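Side-chain contacts in probable secreted solute-binding lipoprotein (PDB 3I3V), which probably binds a solute outside the cell and hands it to a membrane transporter, as a secreted lipoprotein of the bacterial extracellular solute-binding family: residues Gln175-Leu178 with Ala179-Gln183; Arg379-Pro383 with Ala384-Ala388; Val359-Pro362 with Pro363-Gln367. One frame throughout, in Å; residues are numbered along the deposited sequence.

Overall arrangement
All three contacts are local, each made within one continuous run of chain. Contact 1 is core: its touching residues lie on helix 172-182 and are all buried. Contacts 2 and 3 are partly buried and sit at helix starts, contact 2 at helix 383-392 and contact 3 at helix 363-377, two helices that follow each other in the chain. Contact 1 joins leucine to isoleucine along helical turns. Contact 2 adds a serine cap and an arginine, while contact 3 relies on a proline carbonyl and small apolar groups. The centre of contact 1 is about 15 Å from each of the other two centres, and helix 203-217 borders both contacts 1 and 2.

Contact 1 of 3, residues Gln175-Leu178 with Ala179-Gln183; sequences QKLL and AQIIQ
Leu178 and Ile182 meet one turn apart on helix 172-182, an alpha-helix of the periplasmic-binding-protein type fold. Their i to i+4 contact is the tight part. Leu178 CD2 lies 3.6 Å from Ile182 CD1. The Leu178 side chain reaches this place with CG anti to the backbone N (chi1 -159°), and the two side chains meet at a slant. Leu177 and Ile181 make a second such pair, with Leu177 CD2 3.7 Å from Ile181 CD1. Helix 203-217 covers this apolar surface: Phe212 touches Leu178 and Ile181, and Ile209 touches Ile182. The backbone is firm here, with Ile182 N bonded to Leu178 O at 2.9 Å. The looser part is the start of the stretch. The bond from Ala179 N to Gln175 O is weak, at 3.4 Å, and the side chains of Gln175 and Lys176 make no close contact with residues 179-183. This end is still buried and is held by polar groups. Lys176 NZ forms a salt bridge with Asp358. The same nitrogen also donates to Gln175 OE1 at 3.2 Å, in the carbonyl plane and on a lone pair.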
loop_
_atom_site.group_PDB
_atom_site.type_symbol
_atom_site.label_atom_id
_atom_site.label_comp_id
_atom_site.label_asym_id
_atom_site.label_seq_id
_atom_site.Cartn_x
_atom_site.Cartn_y
_atom_site.Cartn_z
ATOM N N GLN C 175 -34.420 9.034 -61.158
ATOM C CA GLN C 175 -34.385 7.596 -60.895
ATOM C C GLN C 175 -34.213 7.276 -59.409
ATOM O O GLN C 175 -34.781 6.303 -58.920
ATOM C CB GLN C 175 -33.300 6.912 -61.755
ATOM C CG GLN C 175 -32.010 6.503 -61.048
ATOM C CD GLN C 175 -32.044 5.085 -60.493
ATOM O OE1 GLN C 175 -31.070 4.620 -59.901
ATOM N NE2 GLN C 175 -33.159 4.395 -60.685
ATOM N N LYS C 176 -33.455 8.100 -58.686
ATOM C CA LYS C 176 -33.262 7.890 -57.249
ATOM C C LYS C 176 -34.488 8.330 -56.418
ATOM O O LYS C 176 -34.840 7.679 -55.425
ATOM C CB LYS C 176 -32.028 8.650 -56.764
ATOM C CG LYS C 176 -30.946 7.769 -56.142
ATOM C CD LYS C 176 -30.266 6.865 -57.168
ATOM C CE LYS C 176 -29.376 7.663 -58.093
ATOM N NZ LYS C 176 -28.812 6.831 -59.194
ATOM N N LEU C 177 -35.141 9.426 -56.821
ATOM C CA LEU C 177 -36.309 9.927 -56.090
ATOM C C LEU C 177 -37.491 8.974 -56.252
ATOM O O LEU C 177 -38.227 8.728 -55.294
ATOM C CB LEU C 177 -36.717 11.319 -56.588
ATOM C CG LEU C 177 -37.255 12.336 -55.558
ATOM C CD1 LEU C 177 -38.300 13.209 -56.235
ATOM C CD2 LEU C 177 -37.867 11.645 -54.353
ATOM N N LEU C 178 -37.667 8.437 -57.461
ATOM C CA LEU C 178 -38.752 7.491 -57.741
ATOM C C LEU C 178 -38.567 6.246 -56.885
ATOM O O LEU C 178 -39.521 5.711 -56.319
ATOM C CB LEU C 178 -38.738 7.065 -59.218
ATOM C CG LEU C 178 -39.996 6.483 -59.895
ATOM C CD1 LEU C 178 -39.565 5.320 -60.756
ATOM C CD2 LEU C 178 -41.057 6.035 -58.890
ATOM N N ALA C 179 -37.326 5.782 -56.803
ATOM C CA ALA C 179 -37.000 4.596 -56.024
ATOM C C ALA C 179 -37.195 4.854 -54.538
ATOM O O ALA C 179 -37.559 3.953 -53.790
ATOM C CB ALA C 179 -35.554 4.160 -56.304
ATOM N N GLN C 180 -36.952 6.084 -54.103
ATOM C CA GLN C 180 -37.130 6.427 -52.697
ATOM C C GLN C 180 -38.623 6.457 -52.347
ATOM O O GLN C 180 -39.049 5.927 -51.315
ATOM C CB GLN C 180 -36.486 7.789 -52.399
ATOM C CG GLN C 180 -37.098 8.498 -51.201
ATOM C CD GLN C 180 -36.294 9.688 -50.737
ATOM O OE1 GLN C 180 -35.414 10.187 -51.450
ATOM N NE2 GLN C 180 -36.604 10.165 -49.537
ATOM N N ILE C 181 -39.417 7.078 -53.216
ATOM C CA ILE C 181 -40.855 7.166 -52.994
ATOM C C ILE C 181 -41.444 5.752 -53.024
ATOM O O ILE C 181 -42.230 5.387 -52.148
ATOM C CB ILE C 181 -41.528 8.084 -54.058
ATOM C CG1 ILE C 181 -40.909 9.494 -53.974
ATOM C CG2 ILE C 181 -43.035 8.177 -53.810
ATOM C CD1 ILE C 181 -41.318 10.460 -55.072
ATOM N N ILE C 182 -41.056 4.945 -54.008
ATOM C CA ILE C 182 -41.567 3.578 -54.067
ATOM C C ILE C 182 -41.198 2.865 -52.761
ATOM O O ILE C 182 -41.911 1.984 -52.296
ATOM C CB ILE C 182 -40.976 2.788 -55.280
ATOM C CG1 ILE C 182 -41.628 3.263 -56.582
ATOM C CG2 ILE C 182 -41.169 1.270 -55.086
ATOM C CD1 ILE C 182 -41.078 2.589 -57.818
ATOM N N GLN C 183 -40.088 3.263 -52.157
ATOM C CA GLN C 183 -39.656 2.634 -50.914
ATOM C C GLN C 183 -40.463 3.069 -49.705
ATOM O O GLN C 183 -40.110 2.746 -48.573
ATOM C CB GLN C 183 -38.171 2.900 -50.658
ATOM C CG GLN C 183 -37.241 1.966 -51.418
ATOM C CD GLN C 183 -35.784 2.340 -51.239
ATOM O OE1 GLN C 183 -35.237 3.126 -52.011
ATOM N NE2 GLN C 183 -35.152 1.788 -50.207
#

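Contact 2 of 3, residues Arg379-Pro383 with Ala384-Ala388; sequences RGTSP and ARVRA
Thr381 and Arg385 cross at about a right angle where helix 383-392 begins, with Ser382 at its N-cap. The methyl of Thr381 does the touching. Its CG2 is 3.8 Å from Arg385 CB and also lies over the centre of one guanidinium face, 4.1 Å above the plane. The bend of the Arg385 chain at chi3 (53°) brings the flat group back over this methyl. Thr381 turns its hydroxyl to another partner, as OG1 bonds to Thr378 O, just after the preceding helix.

Ser382 meets the same arginine from the cap. Its OG stands between the backbone N and the carbonyl carbon (chi1 57°). From there it accepts a weak capping bond from Arg385 N at 3.3 Å. Ser382 OG also lies beside the aliphatic part of the arginine, near CG and CD. The Arg385 amide is shared, as it also bonds weakly to Ser382 O. The sounder bond to this carbonyl comes from Val386 N, 3.0 Å from Ser382 O and in the carbonyl plane.

Pro383 and Val386 both touch Ile209 of helix 203-217, so the helix start rests on that neighbour. Arg385 itself is exposed. One residue on from Val386, Arg387 N bonds to Pro383 O at 3.0 Å, nearly straight at 167°, with the donor tilted from the carbonyl plane.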
loop_
_atom_site.group_PDB
_atom_site.type_symbol
_atom_site.label_atom_id
_atom_site.label_comp_id
_atom_site.label_asym_id
_atom_site.label_seq_id
_atom_site.Cartn_x
_atom_site.Cartn_y
_atom_site.Cartn_z
ATOM N N ARG C 379 -47.280 12.329 -66.415
ATOM C CA ARG C 379 -48.615 12.265 -65.830
ATOM C C ARG C 379 -49.604 11.431 -66.625
ATOM O O ARG C 379 -49.624 11.459 -67.853
ATOM C CB ARG C 379 -49.173 13.672 -65.648
ATOM C CG ARG C 379 -48.233 14.579 -64.905
ATOM C CD ARG C 379 -48.817 15.955 -64.728
ATOM N NE ARG C 379 -49.892 15.989 -63.747
ATOM C CZ ARG C 379 -50.297 17.103 -63.151
ATOM N NH1 ARG C 379 -49.707 18.254 -63.446
ATOM N NH2 ARG C 379 -51.285 17.074 -62.267
ATOM N N GLY C 380 -50.431 10.686 -65.904
ATOM C CA GLY C 380 -51.426 9.851 -66.548
ATOM C C GLY C 380 -50.959 8.432 -66.802
ATOM O O GLY C 380 -51.782 7.549 -67.031
ATOM N N THR C 381 -49.645 8.212 -66.762
ATOM C CA THR C 381 -49.064 6.887 -67.000
ATOM C C THR C 381 -49.452 5.916 -65.897
ATOM O O THR C 381 -48.960 5.998 -64.775
ATOM C CB THR C 381 -47.531 6.958 -67.071
ATOM O OG1 THR C 381 -47.142 7.863 -68.109
ATOM C CG2 THR C 381 -46.946 5.588 -67.367
ATOM N N SER C 382 -50.334 4.986 -66.240
ATOM C CA SER C 382 -50.832 3.988 -65.298
ATOM C C SER C 382 -49.757 3.294 -64.489
ATOM O O SER C 382 -48.633 3.124 -64.949
ATOM C CB SER C 382 -51.645 2.929 -66.042
ATOM O OG SER C 382 -50.871 2.324 -67.063
ATOM N N PRO C 383 -50.098 2.884 -63.256
ATOM C CA PRO C 383 -49.172 2.191 -62.354
ATOM C C PRO C 383 -48.729 0.879 -62.995
ATOM O O PRO C 383 -47.636 0.379 -62.727
ATOM C CB PRO C 383 -50.018 1.955 -61.104
ATOM C CG PRO C 383 -50.941 3.135 -61.106
ATOM C CD PRO C 383 -51.350 3.223 -62.558
ATOM N N ALA C 384 -49.594 0.333 -63.843
ATOM C CA ALA C 384 -49.316 -0.914 -64.534
ATOM C C ALA C 384 -48.218 -0.695 -65.559
ATOM O O ALA C 384 -47.373 -1.563 -65.772
ATOM C CB ALA C 384 -50.579 -1.422 -65.225
ATOM N N ARG C 385 -48.242 0.466 -66.204
ATOM C CA ARG C 385 -47.239 0.782 -67.201
ATOM C C ARG C 385 -45.924 1.167 -66.529
ATOM O O ARG C 385 -44.842 0.871 -67.050
ATOM C CB ARG C 385 -47.735 1.905 -68.111
ATOM C CG ARG C 385 -48.806 1.462 -69.102
ATOM C CD ARG C 385 -49.264 2.637 -69.947
ATOM N NE ARG C 385 -48.131 3.308 -70.575
ATOM C CZ ARG C 385 -48.196 4.496 -71.168
ATOM N NH1 ARG C 385 -49.351 5.154 -71.216
ATOM N NH2 ARG C 385 -47.106 5.028 -71.715
ATOM N N VAL C 386 -46.019 1.819 -65.371
ATOM C CA VAL C 386 -44.830 2.204 -64.617
ATOM C C VAL C 386 -44.093 0.916 -64.262
ATOM O O VAL C 386 -42.904 0.763 -64.539
ATOM C CB VAL C 386 -45.216 2.966 -63.321
ATOM C CG1 VAL C 386 -44.118 2.824 -62.266
ATOM C CG2 VAL C 386 -45.441 4.439 -63.644
ATOM N N ARG C 387 -44.831 -0.013 -63.666
ATOM C CA ARG C 387 -44.292 -1.302 -63.270
ATOM C C ARG C 387 -43.704 -2.083 -64.444
ATOM O O ARG C 387 -42.659 -2.718 -64.307
ATOM C CB ARG C 387 -45.384 -2.124 -62.598
ATOM C CG ARG C 387 -44.935 -3.470 -62.084
ATOM C CD ARG C 387 -46.015 -4.047 -61.184
ATOM N NE ARG C 387 -45.855 -5.474 -60.922
ATOM C CZ ARG C 387 -45.794 -6.403 -61.871
ATOM N NH1 ARG C 387 -45.871 -6.050 -63.148
ATOM N NH2 ARG C 387 -45.689 -7.687 -61.543
ATOM N N ALA C 388 -44.366 -2.036 -65.594
ATOM C CA ALA C 388 -43.879 -2.750 -66.771
ATOM C C ALA C 388 -42.590 -2.112 -67.307
ATOM O O ALA C 388 -41.640 -2.809 -67.690
ATOM C CB ALA C 388 -44.963 -2.766 -67.866
#

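Contact 3 of 3, residues Val359-Pro362 with Pro363-Gln367; sequences VYVP and PAAAQ
Pro362 O is gripped by two amides at the start of helix 363-377. Ala365 N donates to Pro362 O at 2.7 Å, with an N-H...O angle of 153°. This donor stands above the carbonyl plane, 41° out of it, and so is not on a lone pair. Ala366 N gives Pro362 O a second, weak bond at 3.4 Å. Pro362 O is thus a bifurcated acceptor within one first turn, taking a short 3-10-like bond (i+3 to i) and a weak alpha-type bond (i+4 to i). Ala366 N also bonds to Pro363 O at 3.2 Å, so this amide is divided between two carbonyls in a weakly bonded first turn.

The buried apolar part is made by Val361 and Ala365. Val361 CG1 is 4.0 Å from Ala365 CB, and the same methyl is 3.9 Å from Ala366 N. The torsion places CG1 anti to the backbone N (chi1 177°), which carries this branch to the helix. Ala365 points its CB toward the loop, and that methyl also lies beside Pro362 O.

The two prolines are the more exposed part. Pro362 CB lies 4.0 Å from Pro363 CD, a modest contact between neighbouring rings. Beyond the two segments, Pro362 touches Tyr394 of the chain's C-terminal part and Pro363 touches Asp74. Ala364 is exposed and rests against Ser396. The helix start therefore meets both the chain's tail and a distant loop.

Pro363 has no backbone N-H to donate, as suits the first turn of a helix, where the early amides lack a preceding turn to bond to. The chemistry implies that the turn is closed mainly by backbone bonding to Pro362 O, with one valine-alanine methyl contact beside it.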
loop_
_atom_site.group_PDB
_atom_site.type_symbol
_atom_site.label_atom_id
_atom_site.label_comp_id
_atom_site.label_asym_id
_atom_site.label_seq_id
_atom_site.Cartn_x
_atom_site.Cartn_y
_atom_site.Cartn_z
ATOM N N VAL C 359 -25.738 0.233 -55.730
ATOM C CA VAL C 359 -24.935 -0.964 -55.520
ATOM C C VAL C 359 -25.618 -2.257 -55.943
ATOM O O VAL C 359 -24.948 -3.198 -56.353
ATOM C CB VAL C 359 -24.546 -1.126 -54.029
ATOM C CG1 VAL C 359 -23.151 -1.730 -53.921
ATOM C CG2 VAL C 359 -24.638 0.213 -53.309
ATOM N N TYR C 360 -26.944 -2.299 -55.847
ATOM C CA TYR C 360 -27.698 -3.511 -56.162
ATOM C C TYR C 360 -28.245 -3.651 -57.576
ATOM O O TYR C 360 -28.608 -4.751 -57.993
ATOM C CB TYR C 360 -28.852 -3.667 -55.169
ATOM C CG TYR C 360 -28.471 -3.342 -53.741
ATOM C CD1 TYR C 360 -28.549 -2.036 -53.262
ATOM C CD2 TYR C 360 -27.996 -4.335 -52.882
ATOM C CE1 TYR C 360 -28.162 -1.719 -51.956
ATOM C CE2 TYR C 360 -27.604 -4.033 -51.575
ATOM C CZ TYR C 360 -27.690 -2.721 -51.118
ATOM O OH TYR C 360 -27.305 -2.422 -49.825
ATOM N N VAL C 361 -28.312 -2.549 -58.310
ATOM C CA VAL C 361 -28.827 -2.583 -59.667
ATOM C C VAL C 361 -27.777 -3.123 -60.641
ATOM O O VAL C 361 -26.706 -2.539 -60.784
ATOM C CB VAL C 361 -29.250 -1.168 -60.142
ATOM C CG1 VAL C 361 -29.704 -1.230 -61.586
ATOM C CG2 VAL C 361 -30.374 -0.616 -59.252
ATOM N N PRO C 362 -28.069 -4.253 -61.316
ATOM C CA PRO C 362 -27.107 -4.812 -62.271
ATOM C C PRO C 362 -26.784 -3.693 -63.255
ATOM O O PRO C 362 -27.697 -3.041 -63.768
ATOM C CB PRO C 362 -27.892 -5.941 -62.931
ATOM C CG PRO C 362 -28.832 -6.387 -61.836
ATOM C CD PRO C 362 -29.298 -5.067 -61.263
ATOM N N PRO C 363 -25.491 -3.453 -63.534
ATOM C CA PRO C 363 -25.115 -2.382 -64.465
ATOM C C PRO C 363 -25.905 -2.374 -65.779
ATOM O O PRO C 363 -26.161 -1.317 -66.351
ATOM C CB PRO C 363 -23.618 -2.623 -64.683
ATOM C CG PRO C 363 -23.181 -3.222 -63.378
ATOM C CD PRO C 363 -24.301 -4.200 -63.082
ATOM N N ALA C 364 -26.286 -3.556 -66.255
ATOM C CA ALA C 364 -27.035 -3.667 -67.508
ATOM C C ALA C 364 -28.408 -2.996 -67.428
ATOM O O ALA C 364 -28.967 -2.587 -68.448
ATOM C CB ALA C 364 -27.197 -5.139 -67.891
ATOM N N ALA C 365 -28.937 -2.874 -66.215
ATOM C CA ALA C 365 -30.244 -2.263 -66.004
ATOM C C ALA C 365 -30.182 -0.778 -65.618
ATOM O O ALA C 365 -31.198 -0.086 -65.650
ATOM C CB ALA C 365 -30.987 -3.035 -64.935
ATOM N N ALA C 366 -28.996 -0.296 -65.259
ATOM C CA ALA C 366 -28.805 1.091 -64.833
ATOM C C ALA C 366 -29.312 2.154 -65.802
ATOM O O ALA C 366 -30.057 3.052 -65.417
ATOM C CB ALA C 366 -27.332 1.335 -64.529
ATOM N N GLN C 367 -28.905 2.055 -67.057
ATOM C CA GLN C 367 -29.317 3.029 -68.056
ATOM C C GLN C 367 -30.795 2.886 -68.421
ATOM O O GLN C 367 -31.500 3.884 -68.571
ATOM C CB GLN C 367 -28.443 2.892 -69.308
ATOM C CG GLN C 367 -27.909 4.217 -69.830
ATOM C CD GLN C 367 -29.013 5.143 -70.290
ATOM O OE1 GLN C 367 -29.068 6.310 -69.895
ATOM N NE2 GLN C 367 -29.902 4.626 -71.135
#